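PDB 4XUK: putative hydrolase from Acinetobacter sp. NBRC 100985, which probably hydrolyses organophosphate triesters and lactones at a two-zinc centre, as a member of the metallo-beta-lactamase superfamily. Local coordinates for residues A[212-217]-A[257-262]; A[218-223]-A[249-254]. The protein carries 2 engineered substitutions. All coordinates share one frame; numbering follows the deposited sequence.

Overall arrangement
Both contacts are buried and lie on the same side of the chain's centre, about 10 Å apart between centres, but their chemistry differs. Interaction 1 is a main-chain contact, two neighbouring parallel strands inside a mixed sheet, with four backbone hydrogen bonds and 422 Å² buried. Interaction 2 buries 167 Å² and relies on apolar contacts between side chains, where the loop leaving the first of those strands meets helix 240-257, whose outer side is exposed. That helix leads directly into strand 260-262, so both contacts belong to one beta-alpha-beta unit, whose connection also holds the short helix 225-228. They meet at F254, whose ring packs against I216 and I261, and through a probable hydrogen bond from Q259 NE2 to N253 OD1.

Interaction 1: residues A[212-217]-A[257-262]; sequences SIVFIG and NGQTIA
A262 brings its CB methyl obliquely up to the F215 ring, 3.5 Å from CD2 and also close to CE2. On the same face of the sheet I213 and T260 lie side by side and point the same way, with I213 CG1 4.0 Å from T260 CB. V63 and I16 also touch F215 on this face.

The opposite face carries V214 and I261, whose CB and CD1, respectively, are 4.1 Å apart. Just past the strand, I216 crosses I261 at about a right angle and rests CG2 on its CD1 at 3.9 Å. A chi1 of 61° puts I216 CG1 in the crowded position between the backbone N and carbonyl carbon, where it reaches both A262 O and I261 CG2. F254 of helix 240-257 covers this face.

With that helix between them in sequence, strands 211-215 and 260-262 form a beta-alpha-beta crossover in the second sheet of the alpha-beta/beta-alpha sandwich of metallo-beta-lactamases. Their short axes diverge by 25°, and the parallel pairing is explicit in the hydrogen bonds: S212 O accepts T260 N, V214 N donates to T260 O, and V214 O receives A262 N at 2.8 Å with a nearly straight N-H...O angle of 168°. The pattern runs past the strand end, where I216 N donates to A262 O at 3.0 Å. That same oxygen also accepts from a water, which in turn accepts from G217 N. At the other end T260 OG1 is hydrogen-bonded to E211 OE2.

Interaction 2: residues A[218-223]-A[249-254]; sequences DIVHSH and KQFANF. With ZN (zinc ion), chain D; ZN (zinc ion), chain C.
V220 packs crosswise on F251 at about a right angle, its CB 3.8 Å from the ring atom CZ, with CG1 and CG2 close to the same atom. This joins the zinc-binding loop of the metallo-beta-lactamase fold to helix 240-257.

I219 supplies the other close-packed point. Its chi1 of 62° sets CG1 between the backbone N and carbonyl carbon, and its extended chi2 of 174° carries CD1 on toward the helix. There CD1 touches Q250 and F251, adjacent in the helix, and F254 about a turn later: Q250 CB at 4.0 Å, F251 CE1 obliquely, and F254 CE2 at 4.1 Å, near the plane of that ring at its edge.

The backbones stay apart, 8.5 Å between the CA atoms of I219 and Q250, so the side chains alone close the gap. Q250 begins toward the loop but its chain bends away. The loose side is that of K249 and A252, exposed and turned from the loop. The I219 carbonyl oxygen accepts a hydrogen bond from R247 NE, about one turn before Q250 on the same helix.

At the buried end of the loop, D218 OD2 bridges both metals, 2.1 Å from the zinc of chain C and 2.4 Å from that of chain D.

Interaction 1: residues A[212-217]-A[257-262]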
ATOM      1  N   SER A 212      -4.081 -19.934  -3.187  1.00 24.42           N
ATOM      2  CA  SER A 212      -5.326 -19.654  -3.883  1.00 24.66           C
ATOM      3  C   SER A 212      -5.546 -18.148  -3.905  1.00 24.49           C
ATOM      4  O   SER A 212      -5.397 -17.477  -2.875  1.00 22.44           O
ATOM      5  CB  SER A 212      -6.511 -20.344  -3.197  1.00 29.72           C
ATOM      6  OG  SER A 212      -6.464 -21.749  -3.368  1.00 37.42           O
ATOM      7  N   ILE A 213      -5.897 -17.626  -5.077  1.00 21.40           N
ATOM      8  CA  ILE A 213      -6.197 -16.207  -5.235  1.00 21.17           C
ATOM      9  C   ILE A 213      -7.644 -16.059  -5.659  1.00 23.36           C
ATOM     10  O   ILE A 213      -8.066 -16.675  -6.645  1.00 20.94           O
ATOM     11  CB  ILE A 213      -5.307 -15.566  -6.308  1.00 22.33           C
ATOM     12  CG1 ILE A 213      -3.834 -15.758  -5.955  1.00 22.70           C
ATOM     13  CG2 ILE A 213      -5.635 -14.086  -6.460  1.00 19.04           C
ATOM     14  CD1 ILE A 213      -3.052 -16.489  -7.025  1.00 25.82           C
ATOM     15  N   VAL A 214      -8.421 -15.276  -4.909  1.00 20.44           N
ATOM     16  CA  VAL A 214      -9.796 -15.019  -5.324  1.00 20.69           C
ATOM     17  C   VAL A 214      -9.943 -13.590  -5.831  1.00 18.22           C
ATOM     18  O   VAL A 214      -9.622 -12.631  -5.130  1.00 17.31           O
ATOM     19  CB  VAL A 214     -10.826 -15.302  -4.207  1.00 20.69           C
ATOM     20  CG1 VAL A 214     -12.241 -15.155  -4.755  1.00 18.50           C
ATOM     21  CG2 VAL A 214     -10.620 -16.718  -3.638  1.00 20.17           C
ATOM     22  N   PHE A 215     -10.406 -13.455  -7.066  1.00 18.55           N
ATOM     23  CA  PHE A 215     -10.676 -12.143  -7.607  1.00 18.35           C
ATOM     24  C   PHE A 215     -12.142 -11.897  -7.302  1.00 18.73           C
ATOM     25  O   PHE A 215     -13.023 -12.412  -7.995  1.00 18.77           O
ATOM     26  CB  PHE A 215     -10.373 -12.130  -9.107  1.00 18.28           C
ATOM     27  CG  PHE A 215      -8.926 -12.427  -9.425  1.00 22.16           C
ATOM     28  CD1 PHE A 215      -8.444 -13.735  -9.414  1.00 22.54           C
ATOM     29  CD2 PHE A 215      -8.039 -11.398  -9.695  1.00 18.69           C
ATOM     30  CE1 PHE A 215      -7.110 -14.003  -9.676  1.00 20.79           C
ATOM     31  CE2 PHE A 215      -6.696 -11.665  -9.959  1.00 18.55           C
ATOM     32  CZ  PHE A 215      -6.239 -12.966  -9.953  1.00 18.21           C
ATOM     33  N   ILE A 216     -12.399 -11.128  -6.243  1.00 18.58           N
ATOM     34  CA  ILE A 216     -13.722 -11.118  -5.604  1.00 20.17           C
ATOM     35  C   ILE A 216     -14.784 -10.234  -6.241  1.00 19.67           C
ATOM     36  O   ILE A 216     -15.967 -10.370  -5.929  1.00 18.77           O
ATOM     37  CB  ILE A 216     -13.637 -10.730  -4.109  1.00 16.39           C
ATOM     38  CG1 ILE A 216     -13.053  -9.326  -3.935  1.00 19.06           C
ATOM     39  CG2 ILE A 216     -12.811 -11.744  -3.349  1.00 17.85           C
ATOM     40  CD1 ILE A 216     -13.316  -8.733  -2.544  1.00 18.67           C
ATOM     41  N   GLY A 217     -14.374  -9.314  -7.104  1.00 15.91           N
ATOM     42  CA  GLY A 217     -15.324  -8.382  -7.680  1.00 16.83           C
ATOM     43  C   GLY A 217     -15.904  -7.469  -6.609  1.00 18.24           C
ATOM     44  O   GLY A 217     -15.227  -7.124  -5.632  1.00 18.96           O
ATOM     45  N   ASN A 257      -9.699 -19.591   5.741  1.00 25.02           N
ATOM     46  CA  ASN A 257      -8.876 -20.331   4.791  1.00 22.72           C
ATOM     47  C   ASN A 257      -7.719 -19.547   4.192  1.00 24.27           C
ATOM     48  O   ASN A 257      -6.820 -20.128   3.579  1.00 20.52           O
ATOM     49  CB  ASN A 257      -9.758 -20.965   3.719  1.00 27.72           C
ATOM     50  CG  ASN A 257     -10.734 -21.976   4.310  1.00 25.96           C
ATOM     51  OD1 ASN A 257     -10.323 -22.963   4.907  1.00 27.57           O
ATOM     52  ND2 ASN A 257     -12.022 -21.717   4.160  1.00 29.97           N
ATOM     53  N   GLY A 258      -7.737 -18.228   4.377  1.00 22.10           N
ATOM     54  CA  GLY A 258      -6.570 -17.416   4.092  1.00 21.22           C
ATOM     55  C   GLY A 258      -6.227 -17.177   2.635  1.00 22.68           C
ATOM     56  O   GLY A 258      -5.072 -16.858   2.328  1.00 20.11           O
ATOM     57  N   GLN A 259      -7.206 -17.307   1.742  1.00 20.90           N
ATOM     58  CA  GLN A 259      -6.964 -17.021   0.333  1.00 21.96           C
ATOM     59  C   GLN A 259      -6.437 -15.605   0.159  1.00 21.44           C
ATOM     60  O   GLN A 259      -6.844 -14.683   0.875  1.00 21.14           O
ATOM     61  CB  GLN A 259      -8.246 -17.171  -0.499  1.00 19.96           C
ATOM     62  CG  GLN A 259      -8.856 -18.573  -0.539  1.00 22.60           C
ATOM     63  CD  GLN A 259      -9.941 -18.772   0.501  1.00 23.84           C
ATOM     64  OE1 GLN A 259      -9.832 -18.294   1.636  1.00 22.33           O
ATOM     65  NE2 GLN A 259     -10.992 -19.487   0.123  1.00 22.27           N
ATOM     66  N   THR A 260      -5.577 -15.434  -0.798  1.00 19.70           N
ATOM     67  CA  THR A 260      -5.162 -14.141  -1.246  1.00 20.66           C
ATOM     68  C   THR A 260      -6.335 -13.517  -2.023  1.00 22.83           C
ATOM     69  O   THR A 260      -6.962 -14.193  -2.790  1.00 20.04           O
ATOM     70  CB  THR A 260      -3.961 -14.287  -2.186  1.00 26.07           C
ATOM     71  OG1 THR A 260      -2.850 -14.874  -1.508  1.00 31.34           O
ATOM     72  CG2 THR A 260      -3.622 -13.030  -2.785  1.00 15.83           C
ATOM     73  N   ILE A 261      -6.615 -12.247  -1.855  1.00 19.51           N
ATOM     74  CA  ILE A 261      -7.764 -11.580  -2.420  1.00 18.50           C
ATOM     75  C   ILE A 261      -7.370 -10.469  -3.377  1.00 19.08           C
ATOM     76  O   ILE A 261      -6.500  -9.707  -3.059  1.00 14.98           O
ATOM     77  CB  ILE A 261      -8.573 -10.979  -1.254  1.00 25.51           C
ATOM     78  CG1 ILE A 261      -9.018 -12.077  -0.323  1.00 23.63           C
ATOM     79  CG2 ILE A 261      -9.660 -10.035  -1.685  1.00 20.02           C
ATOM     80  CD1 ILE A 261      -9.990 -13.015  -0.930  1.00 21.02           C
ATOM     81  N   ALA A 262      -8.024 -10.391  -4.535  1.00 16.69           N
ATOM     82  CA  ALA A 262      -7.781  -9.267  -5.427  1.00 15.71           C
ATOM     83  C   ALA A 262      -9.121  -8.584  -5.660  1.00 18.71           C
ATOM     84  O   ALA A 262     -10.051  -9.190  -6.188  1.00 16.60           O
ATOM     85  CB  ALA A 262      -7.185  -9.747  -6.738  1.00 16.36           C
TER
HETATM   86  O   HOH W   1     -11.746  -9.090  -8.505  1.00 18.19           O

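Interaction 2: residues A[218-223]-A[249-254]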
ATOM      1  N   ASP A 218     -17.160  -7.083  -6.785  1.00 18.86           N
ATOM      2  CA  ASP A 218     -17.770  -6.056  -5.952  1.00 19.45           C
ATOM      3  C   ASP A 218     -18.622  -6.588  -4.799  1.00 18.00           C
ATOM      4  O   ASP A 218     -19.715  -6.087  -4.553  1.00 19.21           O
ATOM      5  CB  ASP A 218     -18.624  -5.136  -6.814  1.00 21.54           C
ATOM      6  CG  ASP A 218     -17.801  -4.149  -7.601  1.00 19.54           C
ATOM      7  OD1 ASP A 218     -16.568  -4.340  -7.723  1.00 15.42           O
ATOM      8  OD2 ASP A 218     -18.383  -3.165  -8.070  1.00 17.31           O
ATOM      9  N   ILE A 219     -18.115  -7.582  -4.081  1.00 17.31           N
ATOM     10  CA  ILE A 219     -18.782  -8.027  -2.865  1.00 14.74           C
ATOM     11  C   ILE A 219     -18.407  -7.089  -1.717  1.00 18.21           C
ATOM     12  O   ILE A 219     -18.855  -7.268  -0.584  1.00 18.44           O
ATOM     13  CB  ILE A 219     -18.392  -9.459  -2.505  1.00 17.83           C
ATOM     14  CG1 ILE A 219     -16.886  -9.547  -2.239  1.00 19.85           C
ATOM     15  CG2 ILE A 219     -18.786 -10.413  -3.637  1.00 18.93           C
ATOM     16  CD1 ILE A 219     -16.438 -10.904  -1.736  1.00 19.58           C
ATOM     17  N   VAL A 220     -17.579  -6.086  -2.018  1.00 16.53           N
ATOM     18  CA  VAL A 220     -17.220  -5.071  -1.030  1.00 13.77           C
ATOM     19  C   VAL A 220     -16.711  -3.784  -1.692  1.00 18.30           C
ATOM     20  O   VAL A 220     -16.084  -3.831  -2.769  1.00 17.74           O
ATOM     21  CB  VAL A 220     -16.212  -5.639   0.019  1.00 17.73           C
ATOM     22  CG1 VAL A 220     -14.785  -5.671  -0.536  1.00 15.72           C
ATOM     23  CG2 VAL A 220     -16.275  -4.829   1.294  1.00 19.35           C
ATOM     24  N   HIS A 221     -16.974  -2.640  -1.058  1.00 16.38           N
ATOM     25  CA  HIS A 221     -16.624  -1.343  -1.638  1.00 16.44           C
ATOM     26  C   HIS A 221     -15.729  -0.479  -0.754  1.00 17.40           C
ATOM     27  O   HIS A 221     -15.518   0.698  -1.046  1.00 18.96           O
ATOM     28  CB  HIS A 221     -17.886  -0.557  -1.981  1.00 16.67           C
ATOM     29  CG  HIS A 221     -18.578  -1.043  -3.211  1.00 19.51           C
ATOM     30  ND1 HIS A 221     -19.184  -2.277  -3.280  1.00 20.05           N
ATOM     31  CD2 HIS A 221     -18.730  -0.478  -4.433  1.00 18.59           C
ATOM     32  CE1 HIS A 221     -19.694  -2.448  -4.488  1.00 17.66           C
ATOM     33  NE2 HIS A 221     -19.429  -1.373  -5.205  1.00 18.97           N
ATOM     34  N   SER A 222     -15.197  -1.049   0.321  1.00 17.62           N
ATOM     35  CA  SER A 222     -14.432  -0.255   1.278  1.00 15.96           C
ATOM     36  C   SER A 222     -13.596  -1.177   2.145  1.00 17.12           C
ATOM     37  O   SER A 222     -14.015  -2.306   2.409  1.00 16.52           O
ATOM     38  CB  SER A 222     -15.405   0.558   2.151  1.00 21.31           C
ATOM     39  OG  SER A 222     -16.303  -0.292   2.861  1.00 19.37           O
ATOM     40  N   HIS A 223     -12.418  -0.722   2.577  1.00 15.54           N
ATOM     41  CA  HIS A 223     -11.624  -1.505   3.517  1.00 17.31           C
ATOM     42  C   HIS A 223     -11.918  -1.069   4.942  1.00 17.75           C
ATOM     43  O   HIS A 223     -11.291  -1.553   5.888  1.00 17.26           O
ATOM     44  CB  HIS A 223     -10.115  -1.360   3.233  1.00 17.19           C
ATOM     45  CG  HIS A 223      -9.603   0.037   3.398  1.00 19.45           C
ATOM     46  ND1 HIS A 223     -10.113   1.101   2.685  1.00 19.11           N
ATOM     47  CD2 HIS A 223      -8.636   0.549   4.198  1.00 19.21           C
ATOM     48  CE1 HIS A 223      -9.486   2.208   3.039  1.00 21.06           C
ATOM     49  NE2 HIS A 223      -8.586   1.901   3.959  1.00 20.26           N
ATOM     50  N   LYS A 249     -20.693 -14.570   3.876  1.00 23.12           N
ATOM     51  CA  LYS A 249     -20.249 -15.922   3.546  1.00 25.44           C
ATOM     52  C   LYS A 249     -18.805 -15.952   3.057  1.00 23.18           C
ATOM     53  O   LYS A 249     -18.010 -16.798   3.483  1.00 20.80           O
ATOM     54  CB  LYS A 249     -21.149 -16.549   2.480  1.00 28.51           C
ATOM     55  CG  LYS A 249     -21.296 -18.044   2.657  1.00 33.92           C
ATOM     56  CD  LYS A 249     -20.822 -18.802   1.462  1.00 37.85           C
ATOM     57  CE  LYS A 249     -21.688 -18.506   0.261  1.00 34.93           C
ATOM     58  NZ  LYS A 249     -21.295 -19.374  -0.879  1.00 39.17           N
ATOM     59  N   GLN A 250     -18.465 -15.048   2.144  1.00 23.74           N
ATOM     60  CA  GLN A 250     -17.143 -15.093   1.537  1.00 19.61           C
ATOM     61  C   GLN A 250     -16.056 -14.629   2.507  1.00 18.31           C
ATOM     62  O   GLN A 250     -14.985 -15.222   2.548  1.00 20.43           O
ATOM     63  CB  GLN A 250     -17.111 -14.289   0.229  1.00 20.56           C
ATOM     64  CG  GLN A 250     -18.043 -14.853  -0.854  1.00 21.54           C
ATOM     65  CD  GLN A 250     -17.724 -16.302  -1.213  1.00 29.96           C
ATOM     66  OE1 GLN A 250     -18.622 -17.116  -1.437  1.00 30.60           O
ATOM     67  NE2 GLN A 250     -16.443 -16.625  -1.267  1.00 26.31           N
ATOM     68  N   PHE A 251     -16.331 -13.586   3.286  1.00 17.54           N
ATOM     69  CA  PHE A 251     -15.340 -13.074   4.238  1.00 19.59           C
ATOM     70  C   PHE A 251     -15.052 -14.110   5.318  1.00 21.00           C
ATOM     71  O   PHE A 251     -13.921 -14.233   5.793  1.00 19.77           O
ATOM     72  CB  PHE A 251     -15.815 -11.762   4.879  1.00 19.50           C
ATOM     73  CG  PHE A 251     -15.554 -10.540   4.035  1.00 18.25           C
ATOM     74  CD1 PHE A 251     -15.305 -10.650   2.670  1.00 18.58           C
ATOM     75  CD2 PHE A 251     -15.558  -9.280   4.618  1.00 17.90           C
ATOM     76  CE1 PHE A 251     -15.070  -9.510   1.897  1.00 21.00           C
ATOM     77  CE2 PHE A 251     -15.315  -8.145   3.865  1.00 16.98           C
ATOM     78  CZ  PHE A 251     -15.079  -8.257   2.504  1.00 19.08           C
ATOM     79  N   ALA A 252     -16.087 -14.845   5.711  1.00 20.15           N
ATOM     80  CA  ALA A 252     -15.913 -15.922   6.672  1.00 23.11           C
ATOM     81  C   ALA A 252     -14.958 -16.950   6.082  1.00 24.33           C
ATOM     82  O   ALA A 252     -13.966 -17.299   6.705  1.00 22.86           O
ATOM     83  CB  ALA A 252     -17.254 -16.549   7.019  1.00 24.24           C
ATOM     84  N   ASN A 253     -15.251 -17.414   4.871  1.00 22.44           N
ATOM     85  CA  ASN A 253     -14.371 -18.329   4.156  1.00 21.63           C
ATOM     86  C   ASN A 253     -12.932 -17.805   4.062  1.00 23.30           C
ATOM     87  O   ASN A 253     -11.987 -18.538   4.367  1.00 25.61           O
ATOM     88  CB  ASN A 253     -14.962 -18.621   2.763  1.00 22.99           C
ATOM     89  CG  ASN A 253     -13.957 -19.249   1.798  1.00 27.69           C
ATOM     90  OD1 ASN A 253     -13.086 -20.024   2.191  1.00 26.09           O
ATOM     91  ND2 ASN A 253     -14.087 -18.914   0.518  1.00 30.54           N
ATOM     92  N   PHE A 254     -12.769 -16.542   3.661  1.00 21.75           N
ATOM     93  CA  PHE A 254     -11.428 -15.949   3.504  1.00 23.73           C
ATOM     94  C   PHE A 254     -10.646 -15.862   4.810  1.00 23.10           C
ATOM     95  O   PHE A 254      -9.427 -16.076   4.838  1.00 22.93           O
ATOM     96  CB  PHE A 254     -11.523 -14.543   2.909  1.00 20.88           C
ATOM     97  CG  PHE A 254     -12.214 -14.477   1.564  1.00 20.07           C
ATOM     98  CD1 PHE A 254     -12.254 -15.572   0.720  1.00 19.23           C
ATOM     99  CD2 PHE A 254     -12.812 -13.297   1.153  1.00 17.60           C
ATOM    100  CE1 PHE A 254     -12.898 -15.488  -0.512  1.00 23.03           C
ATOM    101  CE2 PHE A 254     -13.454 -13.206  -0.077  1.00 19.10           C
ATOM    102  CZ  PHE A 254     -13.494 -14.296  -0.909  1.00 16.35           C
TER
HETATM  103 ZN    ZN D 402     -20.436  -2.917  -9.352  1.00 20.00          ZN
HETATM  104 ZN    ZN C 401     -17.621  -1.608  -9.315  1.00 20.00          ZN